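Local coordinates for IWS1 (Encephalitozoon cuniculi, PDB 2XPP), which probably acts as a transcription factor in the regulation of transcription by RNA polymerase II, at residues I9-K14 and L58-L63; K15-I20 and E42-I47; A26-G31 and L73-M78; D46-K51 and K85-V90. All blocks are in the same frame, centred on the assembly; numbering follows the deposited sequence.

Helix 5-30 supplies the first side of three contacts in turn. Interaction 2 closes the shorter loop, bringing helix 36-48 back against K15-I20, and it nests inside the loop of interaction 1, where I9-K14 meets the junction of helices 54-59 and 62-70. These two touch through L13 and I47. Interaction 4 begins on the residues where interaction 2 ends, sharing D46 and I47, and joins the end of helix 36-48 to helix 81-92; it crosses interaction 1. At the far end of helix 5-30, interaction 3 ties A26-G31 to the loop ahead of helix 81-92, crossing all the others and touching none.

Interaction 1: residues I9-K14 and L58-L63; sequences ISRSLK and LDEGIL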
loop_
_atom_site.group_PDB
_atom_site.type_symbol
_atom_site.label_atom_id
_atom_site.label_comp_id
_atom_site.label_asym_id
_atom_site.label_seq_id
_atom_site.Cartn_x
_atom_site.Cartn_y
_atom_site.Cartn_z
ATOM N N ILE A 9 17.218 2.118 11.101
ATOM C CA ILE A 9 17.042 1.272 9.911
ATOM C C ILE A 9 15.688 1.526 9.249
ATOM O O ILE A 9 15.593 1.686 8.042
ATOM C CB ILE A 9 17.279 -0.247 10.215
ATOM C CG1 ILE A 9 18.751 -0.480 10.514
ATOM C CG2 ILE A 9 16.847 -1.085 8.972
ATOM C CD1 ILE A 9 19.053 -1.682 11.357
ATOM N N SER A 10 14.637 1.599 10.053
ATOM C CA SER A 10 13.306 1.743 9.500
ATOM C C SER A 10 13.156 3.116 8.861
ATOM O O SER A 10 12.593 3.230 7.760
ATOM C CB SER A 10 12.248 1.522 10.582
ATOM O OG SER A 10 12.329 0.200 11.098
ATOM N N ARG A 11 13.675 4.155 9.516
ATOM C CA ARG A 11 13.612 5.514 8.948
ATOM C C ARG A 11 14.392 5.622 7.636
ATOM O O ARG A 11 13.925 6.266 6.698
ATOM C CB ARG A 11 14.091 6.549 9.961
ATOM C CG ARG A 11 13.079 6.713 11.087
ATOM C CD ARG A 11 13.512 7.611 12.257
ATOM N NE ARG A 11 12.450 7.554 13.279
ATOM C CZ ARG A 11 12.590 7.788 14.580
ATOM N NH1 ARG A 11 13.785 8.083 15.093
ATOM N NH2 ARG A 11 11.527 7.688 15.397
ATOM N N SER A 12 15.558 4.980 7.567
ATOM C CA SER A 12 16.338 4.893 6.305
ATOM C C SER A 12 15.575 4.218 5.133
ATOM O O SER A 12 15.554 4.743 4.007
ATOM C CB SER A 12 17.691 4.208 6.570
ATOM O OG SER A 12 18.352 3.888 5.348
ATOM N N LEU A 13 14.959 3.074 5.410
ATOM C CA LEU A 13 14.155 2.382 4.402
ATOM C C LEU A 13 12.978 3.238 3.949
ATOM O O LEU A 13 12.734 3.343 2.752
ATOM C CB LEU A 13 13.696 1.019 4.916
ATOM C CG LEU A 13 13.072 0.122 3.840
ATOM C CD1 LEU A 13 14.055 -0.122 2.716
ATOM C CD2 LEU A 13 12.610 -1.214 4.454
ATOM N N LYS A 14 12.305 3.901 4.907
ATOM C CA LYS A 14 11.193 4.806 4.619
ATOM C C LYS A 14 11.667 5.906 3.654
ATOM O O LYS A 14 11.032 6.139 2.619
ATOM C CB LYS A 14 10.677 5.414 5.921
ATOM C CG LYS A 14 9.390 6.287 5.724
ATOM C CD LYS A 14 8.950 6.948 7.034
ATOM C CE LYS A 14 7.739 7.875 6.799
ATOM N NZ LYS A 14 6.499 7.028 6.788
ATOM N N LEU A 58 6.062 -0.318 10.935
ATOM C CA LEU A 58 4.652 0.062 11.025
ATOM C C LEU A 58 4.544 1.339 11.864
ATOM O O LEU A 58 3.810 2.266 11.494
ATOM C CB LEU A 58 3.828 -1.061 11.650
ATOM C CG LEU A 58 3.641 -2.287 10.758
ATOM C CD1 LEU A 58 2.981 -3.421 11.539
ATOM C CD2 LEU A 58 2.788 -1.881 9.480
ATOM N N ASP A 59 5.307 1.388 12.965
ATOM C CA ASP A 59 5.332 2.550 13.875
ATOM C C ASP A 59 5.831 3.817 13.168
ATOM O O ASP A 59 5.388 4.940 13.497
ATOM C CB ASP A 59 6.213 2.292 15.105
ATOM C CG ASP A 59 5.562 1.385 16.127
ATOM O OD1 ASP A 59 4.368 1.056 15.978
ATOM O OD2 ASP A 59 6.243 1.018 17.122
ATOM N N GLU A 60 6.755 3.644 12.224
ATOM C CA GLU A 60 7.299 4.752 11.477
ATOM C C GLU A 60 6.487 5.105 10.234
ATOM O O GLU A 60 6.924 5.937 9.433
ATOM C CB GLU A 60 8.777 4.544 11.131
ATOM C CG GLU A 60 9.717 4.641 12.370
ATOM C CD GLU A 60 9.578 5.959 13.173
ATOM O OE1 GLU A 60 9.841 7.051 12.616
ATOM O OE2 GLU A 60 9.207 5.912 14.370
ATOM N N GLY A 61 5.312 4.485 10.080
ATOM C CA GLY A 61 4.363 4.876 8.998
ATOM C C GLY A 61 4.720 4.332 7.628
ATOM O O GLY A 61 4.369 4.921 6.594
ATOM N N ILE A 62 5.365 3.161 7.594
ATOM C CA ILE A 62 5.808 2.624 6.304
ATOM C C ILE A 62 4.591 2.328 5.401
ATOM O O ILE A 62 4.748 2.196 4.164
ATOM C CB ILE A 62 6.702 1.348 6.448
ATOM C CG1 ILE A 62 7.538 1.077 5.179
ATOM C CG2 ILE A 62 5.831 0.123 6.743
ATOM C CD1 ILE A 62 8.540 2.169 4.866
ATOM N N LEU A 63 3.405 2.154 5.983
ATOM C CA LEU A 63 2.240 1.925 5.152
ATOM C C LEU A 63 1.971 3.083 4.213
ATOM O O LEU A 63 1.379 2.862 3.132
ATOM C CB LEU A 63 0.952 1.547 5.949
ATOM C CG LEU A 63 1.103 0.228 6.682
ATOM C CD1 LEU A 63 -0.127 -0.006 7.585
ATOM C CD2 LEU A 63 1.305 -0.992 5.751
#
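The Schellman motif that ends helix 54-59, with E60 and G61 at its turn, is held by R11 and K14 of helix 5-30. Inside the motif I62 N reaches L57 O and G61 N reaches L58 O, with G61 at positive phi. This turns the chain into helix 62-70 and presents E60 O to the lysine.

K14 sets CG anti to its backbone N (chi1 -174°), and its chain stays extended until it bends at the last torsion. NZ then donates to E60 O at 2.9 Å, in the carbonyl plane and on a lone pair. A positive charge at the C-terminal end of a helix would be expected to be favourable there. NZ also makes a salt bridge to E65 of helix 62-70, its strongest polar partner.

R11 takes the E60 side chain side-on. NE bonds to OE1 at 2.7 Å and is nearly straight (171°), with the oxygen at the guanidinium edge and in its plane; NH2 donates to OE2 at 3.1 Å, with this oxygen tilted somewhat out of the guanidinium plane. Both nitrogens come at the carboxylate from above its plane, the two flat groups being 73° apart. This salt bridge lies at the outer side of the contact.

On the inner side the packing is apolar. I62 CD1 rests 3.7 Å from K14 CA and 4.0 Å from K14 CB, while S10 CB approaches E60 CG at 4.4 Å. S10 OG turns back to V6 O in its own helix. The arrangement is that of a Schellman motif, with G61 as its C-prime residue, that joins two successive helices of an all-helical bundle.

Interaction 2: residues K15-I20 and E42-I47; sequences KRMQDI and EEISDI
R16 and E43 join helices 5-30 and 36-48, a nearly antiparallel pair within the helical bundle; the local axes come to 11.8 Å at an angle of 150°. The guanidinium grips the carboxylate end-on, each nitrogen serving a different oxygen. NH1 donates to E43 OE2 at 2.9 Å, and NH2 to E43 OE1 at 3.0 Å along an almost straight line (176°). Both oxygens lie close to the guanidinium plane, yet both are met from above the carboxylate plane. NH2 also donates to N40 OD1, one turn earlier on the facing helix, so the arginine is tied down at two points.

On the outer flank of helix 5-30, K15 NZ bonds to the syn lone pair of D19 OD2 at 2.9 Å. Helix 62-70 satisfies two more groups: W69 NE1 donates to M17 O, and Q18 NE2 to E65 OE2.

Beneath the salt bridge, I44 is the apolar wedge. Its CG1 lies 3.9 Å above the R16 guanidinium plane, over the centre of one face. Its CG2 meets M17 SD at 3.8 Å, and its CD1 reaches tip to tip toward I20 CD1, 3.6 Å away.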
loop_
_atom_site.group_PDB
_atom_site.type_symbol
_atom_site.label_atom_id
_atom_site.label_comp_id
_atom_site.label_asym_id
_atom_site.label_seq_id
_atom_site.Cartn_x
_atom_site.Cartn_y
_atom_site.Cartn_z
ATOM N N LYS A 15 12.802 6.536 3.956
ATOM C CA LYS A 15 13.324 7.612 3.105
ATOM C C LYS A 15 13.702 7.083 1.716
ATOM O O LYS A 15 13.468 7.766 0.689
ATOM C CB LYS A 15 14.526 8.280 3.787
ATOM C CG LYS A 15 15.210 9.363 2.925
ATOM C CD LYS A 15 16.434 9.967 3.619
ATOM C CE LYS A 15 16.805 11.341 3.052
ATOM N NZ LYS A 15 16.500 11.452 1.597
ATOM N N ARG A 16 14.247 5.873 1.672
ATOM C CA ARG A 16 14.599 5.282 0.389
ATOM C C ARG A 16 13.358 5.095 -0.496
ATOM O O ARG A 16 13.374 5.433 -1.703
ATOM C CB ARG A 16 15.291 3.952 0.589
ATOM C CG ARG A 16 15.836 3.368 -0.692
ATOM C CD ARG A 16 16.627 2.097 -0.385
ATOM N NE ARG A 16 16.922 1.410 -1.634
ATOM C CZ ARG A 16 17.354 0.161 -1.723
ATOM N NH1 ARG A 16 17.571 -0.565 -0.610
ATOM N NH2 ARG A 16 17.581 -0.353 -2.930
ATOM N N MET A 17 12.274 4.598 0.113
ATOM C CA MET A 17 11.030 4.355 -0.619
ATOM C C MET A 17 10.432 5.666 -1.069
ATOM O O MET A 17 9.963 5.751 -2.217
ATOM C CB MET A 17 10.023 3.614 0.240
ATOM C CG MET A 17 10.378 2.154 0.331
ATOM S SD MET A 17 9.062 1.194 1.165
ATOM C CE MET A 17 7.979 0.903 -0.254
ATOM N N GLN A 18 10.509 6.695 -0.209
ATOM C CA GLN A 18 10.022 8.028 -0.562
ATOM C C GLN A 18 10.782 8.601 -1.752
ATOM O O GLN A 18 10.181 9.188 -2.653
ATOM C CB GLN A 18 10.196 9.011 0.612
ATOM C CG GLN A 18 9.180 8.809 1.733
ATOM C CD GLN A 18 9.465 9.707 2.930
ATOM O OE1 GLN A 18 10.504 10.393 2.968
ATOM N NE2 GLN A 18 8.566 9.705 3.912
ATOM N N ASP A 19 12.099 8.479 -1.712
ATOM C CA ASP A 19 12.929 9.078 -2.750
ATOM C C ASP A 19 12.647 8.411 -4.105
ATOM O O ASP A 19 12.556 9.103 -5.151
ATOM C CB ASP A 19 14.414 9.003 -2.368
ATOM C CG ASP A 19 14.768 9.960 -1.219
ATOM O OD1 ASP A 19 13.942 10.845 -0.900
ATOM O OD2 ASP A 19 15.868 9.801 -0.644
ATOM N N ILE A 20 12.502 7.089 -4.081
ATOM C CA ILE A 20 12.245 6.353 -5.337
ATOM C C ILE A 20 10.886 6.761 -5.907
ATOM O O ILE A 20 10.733 6.976 -7.132
ATOM C CB ILE A 20 12.312 4.842 -5.104
ATOM C CG1 ILE A 20 13.759 4.421 -4.828
ATOM C CG2 ILE A 20 11.679 4.076 -6.315
ATOM C CD1 ILE A 20 13.863 3.013 -4.162
ATOM N N GLU A 42 12.291 -5.743 -5.553
ATOM C CA GLU A 42 12.652 -7.079 -5.007
ATOM C C GLU A 42 13.483 -6.923 -3.739
ATOM O O GLU A 42 13.168 -7.528 -2.698
ATOM C CB GLU A 42 13.352 -7.938 -6.050
ATOM C CG GLU A 42 12.361 -8.516 -7.067
ATOM C CD GLU A 42 12.999 -9.493 -8.110
ATOM O OE1 GLU A 42 14.261 -9.577 -8.231
ATOM O OE2 GLU A 42 12.221 -10.185 -8.823
ATOM N N GLU A 43 14.462 -6.043 -3.798
ATOM C CA GLU A 43 15.305 -5.773 -2.629
ATOM C C GLU A 43 14.544 -5.165 -1.472
ATOM O O GLU A 43 14.650 -5.644 -0.330
ATOM C CB GLU A 43 16.444 -4.826 -2.977
ATOM C CG GLU A 43 17.412 -4.648 -1.819
ATOM C CD GLU A 43 18.413 -3.521 -2.026
ATOM O OE1 GLU A 43 18.681 -3.130 -3.193
ATOM O OE2 GLU A 43 18.943 -3.046 -0.999
ATOM N N ILE A 44 13.797 -4.097 -1.759
ATOM C CA ILE A 44 13.049 -3.410 -0.714
ATOM C C ILE A 44 11.979 -4.329 -0.106
ATOM O O ILE A 44 11.772 -4.327 1.114
ATOM C CB ILE A 44 12.487 -2.069 -1.222
ATOM C CG1 ILE A 44 13.657 -1.082 -1.406
ATOM C CG2 ILE A 44 11.389 -1.498 -0.245
ATOM C CD1 ILE A 44 13.285 0.222 -2.031
ATOM N N SER A 45 11.282 -5.086 -0.950
ATOM C CA SER A 45 10.242 -5.985 -0.447
ATOM C C SER A 45 10.812 -7.072 0.494
ATOM O O SER A 45 10.189 -7.434 1.497
ATOM C CB SER A 45 9.417 -6.570 -1.594
ATOM O OG SER A 45 10.181 -7.494 -2.383
ATOM N N ASP A 46 11.985 -7.577 0.171
ATOM C CA ASP A 46 12.677 -8.513 1.053
ATOM C C ASP A 46 12.925 -7.901 2.430
ATOM O O ASP A 46 12.696 -8.561 3.443
ATOM C CB ASP A 46 13.983 -8.994 0.434
ATOM C CG ASP A 46 13.761 -10.059 -0.640
ATOM O OD1 ASP A 46 12.586 -10.376 -0.970
ATOM O OD2 ASP A 46 14.761 -10.572 -1.164
ATOM N N ILE A 47 13.374 -6.648 2.479
ATOM C CA ILE A 47 13.555 -5.963 3.759
ATOM C C ILE A 47 12.230 -5.718 4.491
ATOM O O ILE A 47 12.151 -5.906 5.711
ATOM C CB ILE A 47 14.316 -4.634 3.597
ATOM C CG1 ILE A 47 15.675 -4.899 2.947
ATOM C CG2 ILE A 47 14.411 -3.887 4.933
ATOM C CD1 ILE A 47 16.359 -3.648 2.425
#

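Interaction 3: residues A26-G31 and L73-M78; sequences ANNLEG and LPDKSM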
loop_
_atom_site.group_PDB
_atom_site.type_symbol
_atom_site.label_atom_id
_atom_site.label_comp_id
_atom_site.label_asym_id
_atom_site.label_seq_id
_atom_site.Cartn_x
_atom_site.Cartn_y
_atom_site.Cartn_z
ATOM N N ALA A 26 8.147 12.225 -10.756
ATOM C CA ALA A 26 8.721 13.343 -11.475
ATOM C C ALA A 26 9.097 12.932 -12.893
ATOM O O ALA A 26 8.887 13.697 -13.858
ATOM C CB ALA A 26 9.988 13.836 -10.744
ATOM N N ASN A 27 9.677 11.734 -13.011
ATOM C CA ASN A 27 10.068 11.268 -14.351
ATOM C C ASN A 27 8.822 10.986 -15.196
ATOM O O ASN A 27 8.831 11.237 -16.392
ATOM C CB ASN A 27 11.011 10.045 -14.290
ATOM C CG ASN A 27 12.446 10.430 -13.821
ATOM O OD1 ASN A 27 12.814 11.604 -13.835
ATOM N ND2 ASN A 27 13.257 9.429 -13.426
ATOM N N ASN A 28 7.766 10.437 -14.590
ATOM C CA ASN A 28 6.541 10.217 -15.372
ATOM C C ASN A 28 5.976 11.530 -15.926
ATOM O O ASN A 28 5.596 11.612 -17.087
ATOM C CB ASN A 28 5.528 9.439 -14.532
ATOM C CG ASN A 28 4.229 9.244 -15.209
ATOM O OD1 ASN A 28 3.279 10.003 -15.009
ATOM N ND2 ASN A 28 4.155 8.216 -16.005
ATOM N N LEU A 29 6.020 12.597 -15.120
ATOM C CA LEU A 29 5.523 13.902 -15.575
ATOM C C LEU A 29 6.398 14.494 -16.674
ATOM O O LEU A 29 5.938 15.157 -17.579
ATOM C CB LEU A 29 5.482 14.900 -14.422
ATOM C CG LEU A 29 4.281 14.699 -13.484
ATOM C CD1 LEU A 29 4.602 15.468 -12.248
ATOM C CD2 LEU A 29 3.053 15.265 -14.132
ATOM N N GLU A 30 7.688 14.238 -16.560
ATOM C CA GLU A 30 8.644 14.766 -17.480
ATOM C C GLU A 30 8.709 13.998 -18.800
ATOM O O GLU A 30 9.135 14.559 -19.778
ATOM C CB GLU A 30 10.024 14.738 -16.810
ATOM C CG GLU A 30 11.206 14.935 -17.780
ATOM C CD GLU A 30 11.326 16.326 -18.386
ATOM O OE1 GLU A 30 10.566 17.274 -18.027
ATOM O OE2 GLU A 30 12.217 16.474 -19.268
ATOM N N GLY A 31 8.314 12.716 -18.785
ATOM C CA GLY A 31 8.495 11.820 -19.966
ATOM C C GLY A 31 9.846 11.123 -20.077
ATOM O O GLY A 31 10.309 10.786 -21.193
ATOM N N LEU A 73 0.334 6.427 -11.054
ATOM C CA LEU A 73 1.237 7.488 -11.506
ATOM C C LEU A 73 0.486 8.797 -11.864
ATOM O O LEU A 73 -0.741 8.784 -12.092
ATOM C CB LEU A 73 2.023 7.007 -12.735
ATOM C CG LEU A 73 3.132 6.123 -12.169
ATOM C CD1 LEU A 73 2.716 4.658 -12.011
ATOM C CD2 LEU A 73 4.435 6.290 -12.891
ATOM N N PRO A 74 1.218 9.947 -11.923
ATOM C CA PRO A 74 0.588 11.205 -12.296
ATOM C C PRO A 74 -0.249 11.189 -13.587
ATOM O O PRO A 74 -1.210 11.973 -13.723
ATOM C CB PRO A 74 1.781 12.197 -12.396
ATOM C CG PRO A 74 2.793 11.606 -11.470
ATOM C CD PRO A 74 2.659 10.111 -11.644
ATOM N N ASP A 75 0.091 10.329 -14.541
ATOM C CA ASP A 75 -0.621 10.262 -15.812
ATOM C C ASP A 75 -1.786 9.250 -15.788
ATOM O O ASP A 75 -2.357 8.931 -16.838
ATOM C CB ASP A 75 0.346 9.947 -16.963
ATOM C CG ASP A 75 0.918 8.518 -16.883
ATOM O OD1 ASP A 75 0.628 7.775 -15.923
ATOM O OD2 ASP A 75 1.727 8.172 -17.768
ATOM N N LYS A 76 -2.155 8.808 -14.588
ATOM C CA LYS A 76 -3.255 7.839 -14.342
ATOM C C LYS A 76 -2.887 6.385 -14.576
ATOM O O LYS A 76 -3.705 5.473 -14.270
ATOM C CB LYS A 76 -4.497 8.137 -15.188
ATOM C CG LYS A 76 -5.093 9.505 -14.914
ATOM C CD LYS A 76 -6.406 9.750 -15.678
ATOM C CE LYS A 76 -6.189 10.329 -17.001
ATOM N NZ LYS A 76 -7.496 10.416 -17.729
ATOM N N SER A 77 -1.694 6.140 -15.099
ATOM C CA SER A 77 -1.282 4.749 -15.310
ATOM C C SER A 77 -0.985 4.023 -13.987
ATOM O O SER A 77 -0.751 4.653 -12.974
ATOM C CB SER A 77 -0.056 4.650 -16.223
ATOM O OG SER A 77 1.071 5.258 -15.629
ATOM N N MET A 78 -1.011 2.693 -14.002
ATOM C CA MET A 78 -0.701 1.952 -12.763
ATOM C C MET A 78 0.745 1.449 -12.786
ATOM O O MET A 78 1.287 1.164 -13.865
ATOM C CB MET A 78 -1.670 0.778 -12.569
ATOM C CG MET A 78 -3.135 1.200 -12.440
ATOM S SD MET A 78 -3.497 2.276 -11.049
ATOM C CE MET A 78 -3.337 1.157 -9.632
#
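An Asx turn from D75 to S77, overlapping the type I beta turn from L73 to K76, docks against N28 near the C-terminal end of helix 5-30. The amide of N28 does most of the joining. Chi1 of 176° puts CG anti to the backbone N, on the loop side; from there ND2 donates to D75 OD2 at 3.0 Å. The oxygen lies near the amide plane, but the nitrogen arrives from above the carboxylate plane, the two flat groups standing 88° apart. On the other branch, N28 OD1 receives only a weak bond from D75 N, at 3.2 Å and poorly angled (129°).

The carboxylate is fixed by its own loop. D75 OD1 accepts from S77 OG at 2.6 Å, on the syn lone pair, and from S77 N at 3.0 Å, the bond that defines the Asx turn. Its sister oxygen is thereby held where N28 can reach it. The loop is further closed by backbone bonds from K76 N to L73 O and from L73 N to S77 O.

Carbon contacts line the polar pair. L73 CD2 lies 3.7 Å from N28 ND2, and P74 CD comes within 3.4 Å of N28 OD1. Farther along the helix, L29 CG packs on P74 CB at 3.7 Å, the leucine crossing the proline at about a right angle.

This is a surface contact on an all-helical fold. Helix 5-30 ends here in a Schellman motif at G31, while the loop runs between helices 62-70 and 81-92; L73 and P74 also touch N25, and M78 leans on F112 and Y113 of helix 106-115.

Interaction 4: residues D46-K51 and K85-V90; sequences DILMSK and KRLLDV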
loop_
_atom_site.group_PDB
_atom_site.type_symbol
_atom_site.label_atom_id
_atom_site.label_comp_id
_atom_site.label_asym_id
_atom_site.label_seq_id
_atom_site.Cartn_x
_atom_site.Cartn_y
_atom_site.Cartn_z
ATOM N N ASP A 46 11.985 -7.577 0.171
ATOM C CA ASP A 46 12.677 -8.513 1.053
ATOM C C ASP A 46 12.925 -7.901 2.430
ATOM O O ASP A 46 12.696 -8.561 3.443
ATOM C CB ASP A 46 13.983 -8.994 0.434
ATOM C CG ASP A 46 13.761 -10.059 -0.640
ATOM O OD1 ASP A 46 12.586 -10.376 -0.970
ATOM O OD2 ASP A 46 14.761 -10.572 -1.164
ATOM N N ILE A 47 13.374 -6.648 2.479
ATOM C CA ILE A 47 13.555 -5.963 3.759
ATOM C C ILE A 47 12.230 -5.718 4.491
ATOM O O ILE A 47 12.151 -5.906 5.711
ATOM C CB ILE A 47 14.316 -4.634 3.597
ATOM C CG1 ILE A 47 15.675 -4.899 2.947
ATOM C CG2 ILE A 47 14.411 -3.887 4.933
ATOM C CD1 ILE A 47 16.359 -3.648 2.425
ATOM N N LEU A 48 11.207 -5.306 3.758
ATOM C CA LEU A 48 9.898 -5.053 4.341
ATOM C C LEU A 48 9.308 -6.299 4.967
ATOM O O LEU A 48 8.390 -6.192 5.802
ATOM C CB LEU A 48 8.941 -4.521 3.287
ATOM C CG LEU A 48 9.210 -3.121 2.750
ATOM C CD1 LEU A 48 8.229 -2.902 1.619
ATOM C CD2 LEU A 48 9.018 -2.057 3.858
ATOM N N MET A 49 9.821 -7.460 4.567
ATOM C CA MET A 49 9.347 -8.750 5.127
ATOM C C MET A 49 9.995 -9.135 6.474
ATOM O O MET A 49 9.611 -10.141 7.070
ATOM C CB MET A 49 9.604 -9.926 4.141
ATOM C CG MET A 49 8.975 -9.782 2.764
ATOM S SD MET A 49 7.299 -10.356 2.804
ATOM C CE MET A 49 6.994 -10.573 1.086
ATOM N N SER A 50 11.021 -8.404 6.901
ATOM C CA SER A 50 11.777 -8.746 8.110
ATOM C C SER A 50 10.857 -8.723 9.307
ATOM O O SER A 50 10.239 -7.722 9.592
ATOM C CB SER A 50 12.905 -7.714 8.358
ATOM O OG SER A 50 13.434 -7.899 9.659
ATOM N N LYS A 51 10.742 -9.836 10.009
ATOM C CA LYS A 51 9.916 -9.857 11.219
ATOM C C LYS A 51 10.517 -8.980 12.322
ATOM O O LYS A 51 9.771 -8.378 13.097
ATOM C CB LYS A 51 9.720 -11.293 11.728
ATOM C CG LYS A 51 8.907 -12.191 10.748
ATOM C CD LYS A 51 7.555 -11.595 10.374
ATOM C CE LYS A 51 6.662 -12.634 9.737
ATOM N NZ LYS A 51 5.543 -11.942 9.055
ATOM N N LYS A 85 1.964 -6.960 -7.389
ATOM C CA LYS A 85 1.943 -8.307 -6.773
ATOM C C LYS A 85 2.819 -8.359 -5.538
ATOM O O LYS A 85 2.385 -8.851 -4.469
ATOM C CB LYS A 85 2.412 -9.347 -7.771
ATOM C CG LYS A 85 1.345 -9.593 -8.770
ATOM C CD LYS A 85 1.819 -10.660 -9.715
ATOM C CE LYS A 85 0.664 -11.030 -10.582
ATOM N NZ LYS A 85 1.072 -12.127 -11.496
ATOM N N ARG A 86 4.037 -7.857 -5.657
ATOM C CA ARG A 86 4.987 -8.040 -4.571
ATOM C C ARG A 86 4.604 -7.246 -3.306
ATOM O O ARG A 86 4.716 -7.777 -2.214
ATOM C CB ARG A 86 6.349 -7.625 -5.014
ATOM C CG ARG A 86 7.366 -7.889 -3.952
ATOM C CD ARG A 86 7.640 -9.412 -3.808
ATOM N NE ARG A 86 8.682 -9.581 -2.811
ATOM C CZ ARG A 86 8.764 -10.552 -1.916
ATOM N NH1 ARG A 86 7.844 -11.514 -1.873
ATOM N NH2 ARG A 86 9.775 -10.549 -1.062
ATOM N N LEU A 87 4.124 -6.025 -3.488
ATOM C CA LEU A 87 3.672 -5.204 -2.347
ATOM C C LEU A 87 2.420 -5.763 -1.706
ATOM O O LEU A 87 2.276 -5.652 -0.498
ATOM C CB LEU A 87 3.540 -3.710 -2.655
ATOM C CG LEU A 87 4.932 -3.079 -2.905
ATOM C CD1 LEU A 87 4.685 -1.604 -3.192
ATOM C CD2 LEU A 87 5.884 -3.264 -1.719
ATOM N N LEU A 88 1.505 -6.351 -2.470
ATOM C CA LEU A 88 0.332 -6.960 -1.832
ATOM C C LEU A 88 0.815 -8.165 -1.017
ATOM O O LEU A 88 0.296 -8.427 0.053
ATOM C CB LEU A 88 -0.709 -7.450 -2.851
ATOM C CG LEU A 88 -1.512 -6.315 -3.514
ATOM C CD1 LEU A 88 -2.520 -6.964 -4.423
ATOM C CD2 LEU A 88 -2.224 -5.362 -2.535
ATOM N N ASP A 89 1.800 -8.906 -1.541
ATOM C CA ASP A 89 2.388 -10.044 -0.789
ATOM C C ASP A 89 2.999 -9.566 0.539
ATOM O O ASP A 89 2.812 -10.241 1.592
ATOM C CB ASP A 89 3.462 -10.726 -1.654
ATOM C CG ASP A 89 4.153 -11.896 -0.963
ATOM O OD1 ASP A 89 3.468 -12.738 -0.319
ATOM O OD2 ASP A 89 5.402 -11.986 -1.120
ATOM N N VAL A 90 3.783 -8.490 0.484
ATOM C CA VAL A 90 4.333 -7.842 1.695
ATOM C C VAL A 90 3.233 -7.514 2.747
ATOM O O VAL A 90 3.339 -7.927 3.911
ATOM C CB VAL A 90 5.147 -6.576 1.362
ATOM C CG1 VAL A 90 5.456 -5.725 2.632
ATOM C CG2 VAL A 90 6.474 -6.977 0.685
#
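The R86 guanidinium holds D89 OD2 through NH1 in a salt bridge of 2.6 Å and reaches across to D46 OD1 through NH2 at 2.8 Å, so one arginine links two carboxylates in a salt-bridge network between helices 36-48 and 81-92 of the bundle. As a hydrogen bond the link to D46 is weak, its N-H...O angle being only 118°. The second helix belongs to the TFIIS N-terminal family region, and the NH1 bridge stays within it. The D46 oxygen sits at the guanidinium edge, near its plane, with the D46 carboxylate turned 86° from it. NE probably bonds to S45 OG, which gives the third nitrogen a partner on helix 36-48 as well.

R86 gets there by a bend: CG is anti to the backbone N, and chi2 of 72° turns CD out of the extended path. With charges of both signs this close, the aspartates would be expected to stay ionised.

M49 lies over the arginine. Its CE methyl sits above one face of the guanidinium, 3.2 Å from R86 NH1. The same methyl is 3.1 Å from D89 OD2, which makes the packing tight beside the R86 - D89 salt bridge.

Deeper in, the contact is apolar, and helix 62-70 adds I62 against L48 and W69 against L87. L48 CD1 and L87 CD2 are 4.1 Å apart. V90 presents a methyl to each of two neighbours: CG2 to M49 CE at 3.7 Å, and CG1 to L48 CB, also at 3.7 Å.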